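Local coordinates for acyl-[acyl-carrier-protein]--UDP-N-acetylglucosamine O-acyltransferase (Acinetobacter baumannii, PDB 4E6U) that transfers a fatty acyl chain from acyl carrier protein to UDP-N-acetylglucosamine, the opening step of lipid A synthesis in the lipopolysaccharide pathway, at residues Cys129-Gly132 with Asp133-Phe137; Ser171-Gly174 with Gly175-Ile179; Lys181-Pro184 with Ala185-Ala189. All coordinates share one frame; numbering follows the deposited sequence.

Interaction 1 of 3, residues Cys129-Gly132 with Asp133-Phe137; sequences CIVG and DHNIF
Lying against Val131 and Gly132, the buried side-chain amide of Asn135 is gripped at both ends by the next coil: ND2 bonds to the carbonyl oxygen of Gly150, and OD1 receives the backbone N-H of Val153. With two partners the amide is held in one orientation, although it makes no polar bond to residues 129-132. Its contact with them is packing, Asn135 ND2 lying 3.5 Å from Val131 CG1 and 3.4 Å from Gly132 C. Strands 130-131 and 136-137 belong to successive faces of the left-handed parallel beta-helix built by hexapeptide repeats, and Gly132 to Asn135 form the corner between them. Within the coil, Val131 CG1 is anti to the backbone N (chi1 172°), which directs this methyl to the rim of the Phe137 ring. It lies at the ring edge, in the plane, 3.8 Å from CZ, the two side chains approaching from opposite directions. Asp133 points its CB away from the preceding residues, yet its OD1 folds back to 3.3 Å from Gly132 C. Asp133 OD1 accepts the N-H of Ser115 on one neighbouring coil, while the backbone N of Asp133 bonds to Asp151 OD1 on the other.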
# COMPACT_ATOMS: atom_id res chain seq x y z
N CYS A 129 -17.88 -4.01 6.80
CA CYS A 129 -18.02 -4.41 5.41
C CYS A 129 -18.81 -5.70 5.31
O CYS A 129 -18.80 -6.54 6.24
CB CYS A 129 -16.66 -4.61 4.75
SG CYS A 129 -15.79 -3.08 4.42
N ILE A 130 -19.48 -5.87 4.18
CA ILE A 130 -20.13 -7.12 3.84
C ILE A 130 -19.64 -7.48 2.46
O ILE A 130 -19.80 -6.71 1.52
CB ILE A 130 -21.69 -7.04 3.86
CG1 ILE A 130 -22.18 -6.61 5.24
CG2 ILE A 130 -22.30 -8.38 3.42
CD1 ILE A 130 -23.71 -6.40 5.31
N VAL A 131 -18.97 -8.62 2.34
CA VAL A 131 -18.39 -9.06 1.10
C VAL A 131 -18.98 -10.40 0.78
O VAL A 131 -19.06 -11.26 1.66
CB VAL A 131 -16.84 -9.24 1.26
CG1 VAL A 131 -16.20 -9.90 0.03
CG2 VAL A 131 -16.15 -7.90 1.59
N GLY A 132 -19.39 -10.60 -0.47
CA GLY A 132 -20.01 -11.84 -0.91
C GLY A 132 -19.01 -12.93 -1.26
O GLY A 132 -18.04 -13.16 -0.51
N ASP A 133 -19.24 -13.60 -2.39
CA ASP A 133 -18.49 -14.79 -2.77
C ASP A 133 -17.74 -14.58 -4.06
O ASP A 133 -18.15 -13.77 -4.91
CB ASP A 133 -19.46 -15.96 -3.02
CG ASP A 133 -20.27 -16.32 -1.81
OD1 ASP A 133 -19.90 -16.03 -0.65
OD2 ASP A 133 -21.35 -16.95 -2.01
N HIS A 134 -16.66 -15.34 -4.27
CA HIS A 134 -15.95 -15.40 -5.56
C HIS A 134 -15.34 -14.07 -6.00
O HIS A 134 -15.19 -13.81 -7.20
CB HIS A 134 -16.84 -15.98 -6.69
CG HIS A 134 -17.31 -17.38 -6.42
ND1 HIS A 134 -16.51 -18.49 -6.58
CD2 HIS A 134 -18.52 -17.84 -6.02
CE1 HIS A 134 -17.19 -19.57 -6.27
NE2 HIS A 134 -18.41 -19.21 -5.93
N ASN A 135 -14.96 -13.24 -5.03
CA ASN A 135 -14.34 -11.97 -5.34
C ASN A 135 -12.83 -12.06 -5.33
O ASN A 135 -12.26 -12.95 -4.69
CB ASN A 135 -14.79 -10.93 -4.34
CG ASN A 135 -16.29 -10.76 -4.32
OD1 ASN A 135 -16.88 -10.33 -5.33
ND2 ASN A 135 -16.92 -11.08 -3.21
N ILE A 136 -12.18 -11.13 -6.03
CA ILE A 136 -10.72 -11.06 -6.05
C ILE A 136 -10.33 -9.65 -5.71
O ILE A 136 -10.74 -8.70 -6.40
CB ILE A 136 -10.13 -11.43 -7.42
CG1 ILE A 136 -10.46 -12.88 -7.80
CG2 ILE A 136 -8.60 -11.16 -7.43
CD1 ILE A 136 -10.10 -13.26 -9.23
N PHE A 137 -9.55 -9.49 -4.65
CA PHE A 137 -8.97 -8.20 -4.27
C PHE A 137 -7.49 -8.30 -4.53
O PHE A 137 -6.80 -9.10 -3.89
CB PHE A 137 -9.22 -7.92 -2.79
CG PHE A 137 -10.66 -7.94 -2.40
CD1 PHE A 137 -11.41 -6.77 -2.41
CD2 PHE A 137 -11.28 -9.13 -2.05
CE1 PHE A 137 -12.74 -6.78 -2.05
CE2 PHE A 137 -12.60 -9.16 -1.68
CZ PHE A 137 -13.35 -7.98 -1.68

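Interaction 2 of 3, residues Ser171-Gly174 with Gly175-Ile179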
# COMPACT_ATOMS: atom_id res chain seq x y z
N SER A 171 -18.86 -6.57 -11.36
CA SER A 171 -18.17 -5.32 -11.68
C SER A 171 -16.65 -5.53 -11.63
O SER A 171 -16.15 -6.51 -11.06
CB SER A 171 -18.59 -4.22 -10.72
OG SER A 171 -18.24 -4.54 -9.38
N MET A 172 -15.94 -4.60 -12.26
CA MET A 172 -14.47 -4.62 -12.25
C MET A 172 -13.97 -3.24 -11.98
O MET A 172 -14.37 -2.27 -12.64
CB MET A 172 -13.91 -5.11 -13.58
CG MET A 172 -14.29 -6.53 -13.94
SD MET A 172 -13.48 -7.13 -15.45
CE MET A 172 -11.75 -7.01 -14.97
N ILE A 173 -13.08 -3.12 -11.01
CA ILE A 173 -12.45 -1.86 -10.67
C ILE A 173 -11.01 -1.93 -11.19
O ILE A 173 -10.26 -2.84 -10.83
CB ILE A 173 -12.49 -1.61 -9.12
CG1 ILE A 173 -13.93 -1.26 -8.70
CG2 ILE A 173 -11.53 -0.49 -8.70
CD1 ILE A 173 -14.21 -1.39 -7.22
N GLY A 174 -10.63 -0.98 -12.03
CA GLY A 174 -9.27 -0.97 -12.59
C GLY A 174 -8.23 -0.72 -11.52
O GLY A 174 -8.51 -0.15 -10.46
N GLY A 175 -7.01 -1.16 -11.79
CA GLY A 175 -5.89 -0.85 -10.89
C GLY A 175 -5.78 0.63 -10.56
O GLY A 175 -6.08 1.50 -11.38
N ALA A 176 -5.38 0.91 -9.33
CA ALA A 176 -5.04 2.24 -8.85
C ALA A 176 -6.21 3.21 -8.93
O ALA A 176 -6.02 4.41 -9.16
CB ALA A 176 -3.83 2.79 -9.59
N SER A 177 -7.42 2.70 -8.71
CA SER A 177 -8.61 3.55 -8.73
C SER A 177 -8.98 4.05 -7.36
O SER A 177 -8.68 3.42 -6.33
CB SER A 177 -9.80 2.79 -9.31
OG SER A 177 -9.57 2.37 -10.63
N LEU A 178 -9.65 5.20 -7.32
CA LEU A 178 -10.24 5.74 -6.11
C LEU A 178 -11.74 5.74 -6.32
O LEU A 178 -12.24 6.52 -7.13
CB LEU A 178 -9.70 7.14 -5.78
CG LEU A 178 -10.33 7.84 -4.57
CD1 LEU A 178 -10.07 7.07 -3.26
CD2 LEU A 178 -9.81 9.27 -4.46
N ILE A 179 -12.44 4.85 -5.64
CA ILE A 179 -13.88 4.72 -5.81
C ILE A 179 -14.60 5.47 -4.72
O ILE A 179 -14.49 5.15 -3.54
CB ILE A 179 -14.29 3.23 -5.82
CG1 ILE A 179 -13.58 2.47 -6.95
CG2 ILE A 179 -15.82 3.10 -5.92
CD1 ILE A 179 -13.86 2.98 -8.36
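This is a local contact round one corner of the left-handed parallel beta-helix, where the short strand 172-173 ends and the chain bends into strand 178-179 on the next face. A type II beta turn from Gly174 to Ser177 makes the bend, and the side chains of Ile173, Ser177 and Ile179 line its inner side. Inward-facing aliphatic residues such as the two isoleucines fill the core of this fold. In the conformer described, one of two modelled for Ile173, the isoleucines cross at a slant: Ile173 CD1 comes within 3.9 Å of Ile179 CG1, and both side chains also pack on Ile167 of the third face. The other branch of Ile173 in this conformer, CG2, is anti to the backbone N and reaches toward the serine, meeting Ser177 CB at 3.8 Å. Val187 and Ala189 pair through their backbones with Met172 on one side of the strand, as Ile154 and Gly156 do with Ile173 on the other. At the outer side of the corner Ala176 packs on Leu178 of a neighbouring subunit and Leu178 on Gly175 of the other, placing the bend at the trimer interface. The Ser177 hydroxyl spans the turn. It donates to the carbonyl oxygen of Gly174 and accepts the backbone N-H of Gly191, bonds that would fix its rotation. With OG anti to the carbonyl carbon (chi1 -60°), the oxygen swings back over the turn, and the 2.7 Å bond from Ser177 OG reaches Gly174 O from above the carbonyl plane, 49° out of it.

Interaction 3 of 3, residues Lys181-Pro184 with Ala185-Ala189; sequences KDVP and AYVMA
Val183 and Val187 set their branched side chains at a slant to each other across a tight bend, with Val183 CG1 4.1 Å from Val187 CB. Because CG1 of Val183 is anti to its backbone N (chi1 180°), this methyl leans toward the returning chain, and with CG2 it straddles the methyl of Ala189: each lies 4.1 Å from Ala189 CB. Pro184 makes a second oblique meeting, its ring carbon CB lying 3.9 Å from Val187 CG2. The bend itself is a type II beta turn from Pro184 to Val187, closed by the backbone bond from Val187 N to Pro184 O at 3.1 Å. On the far side of the turn Ala185 places its methyl over one face of the Tyr186 ring, displaced toward the rim and 3.8 Å above the plane. The tyrosine hydroxyl is bonded to the carbonyl oxygen of Glu248. This buried turn lies where the last coils of the beta-helix pack against the C-terminal helices. Pro184 rests on Leu252 and Ser255 of helix 250-258, Tyr186 touches Leu251 of that helix and Leu217 of helix 211-225, and Val187 meets Ala196 of strand 194-199 and Phe225 of helix 211-225.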
# COMPACT_ATOMS: atom_id res chain seq x y z
N LYS A 181 -18.07 6.52 -5.12
CA LYS A 181 -19.50 6.30 -5.27
C LYS A 181 -19.75 4.85 -5.66
O LYS A 181 -18.80 4.08 -5.82
CB LYS A 181 -20.09 7.27 -6.31
CG LYS A 181 -20.04 8.72 -5.85
CD LYS A 181 -20.77 9.62 -6.81
CE LYS A 181 -20.73 11.05 -6.34
NZ LYS A 181 -21.27 11.94 -7.42
N ASP A 182 -21.01 4.46 -5.81
CA ASP A 182 -21.34 3.06 -6.04
C ASP A 182 -20.97 2.62 -7.43
O ASP A 182 -21.05 3.42 -8.39
CB ASP A 182 -22.82 2.82 -5.82
CG ASP A 182 -23.25 2.96 -4.39
OD1 ASP A 182 -22.40 3.19 -3.48
OD2 ASP A 182 -24.47 2.84 -4.16
N VAL A 183 -20.59 1.35 -7.57
CA VAL A 183 -20.31 0.76 -8.87
C VAL A 183 -21.36 -0.29 -9.13
O VAL A 183 -21.39 -1.33 -8.47
CB VAL A 183 -18.88 0.16 -8.94
CG1 VAL A 183 -18.62 -0.46 -10.32
CG2 VAL A 183 -17.85 1.24 -8.63
N PRO A 184 -22.25 -0.04 -10.09
CA PRO A 184 -23.34 -0.98 -10.32
C PRO A 184 -22.90 -2.32 -10.88
O PRO A 184 -21.76 -2.47 -11.38
CB PRO A 184 -24.23 -0.24 -11.33
CG PRO A 184 -23.91 1.18 -11.14
CD PRO A 184 -22.43 1.22 -10.85
N ALA A 185 -23.80 -3.30 -10.81
CA ALA A 185 -23.58 -4.64 -11.34
C ALA A 185 -23.08 -4.58 -12.76
O ALA A 185 -23.56 -3.76 -13.56
CB ALA A 185 -24.88 -5.47 -11.27
N TYR A 186 -22.10 -5.43 -13.09
CA TYR A 186 -21.52 -5.55 -14.44
C TYR A 186 -20.66 -4.38 -14.91
O TYR A 186 -20.11 -4.44 -16.01
CB TYR A 186 -22.59 -5.76 -15.53
CG TYR A 186 -23.70 -6.69 -15.19
CD1 TYR A 186 -23.47 -8.05 -15.01
CD2 TYR A 186 -25.02 -6.22 -15.07
CE1 TYR A 186 -24.50 -8.93 -14.70
CE2 TYR A 186 -26.06 -7.08 -14.77
CZ TYR A 186 -25.80 -8.43 -14.58
OH TYR A 186 -26.85 -9.27 -14.29
N VAL A 187 -20.52 -3.32 -14.12
CA VAL A 187 -19.87 -2.11 -14.61
C VAL A 187 -18.35 -2.15 -14.47
O VAL A 187 -17.83 -2.67 -13.47
CB VAL A 187 -20.48 -0.83 -13.95
CG1 VAL A 187 -19.67 0.40 -14.26
CG2 VAL A 187 -21.95 -0.63 -14.44
N MET A 188 -17.65 -1.65 -15.48
CA MET A 188 -16.20 -1.44 -15.42
C MET A 188 -15.98 -0.00 -15.01
O MET A 188 -16.47 0.91 -15.69
CB MET A 188 -15.57 -1.68 -16.78
CG MET A 188 -16.08 -2.89 -17.47
SD MET A 188 -14.91 -3.78 -18.53
CE MET A 188 -13.49 -3.99 -17.44
N ALA A 189 -15.29 0.22 -13.89
CA ALA A 189 -14.99 1.56 -13.41
C ALA A 189 -13.51 1.64 -13.12
O ALA A 189 -12.92 0.69 -12.61
CB ALA A 189 -15.79 1.89 -12.17

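In the fold
The three contacts come in series along the chain. Interaction 1 lies near the middle of the beta-helix, its centre about 3 Å from that of the chain, and interactions 2 and 3 lie toward the C-terminal end, each with its centre about 14 Å from that of interaction 1. One sheet connects all three, since strands 136-137, 154-155, 172-173 and 187-191 run parallel in that order. Interactions 2 and 3, with centres about 9 Å apart, touch directly: Gly174 N to Ala189 O, at 2.9 Å, is a probable hydrogen bond, and Ser171 CB packs 3.2 Å from Val187 O. The same sheet thus carries the repetitive coil architecture up to the helical domain that packs on interaction 3.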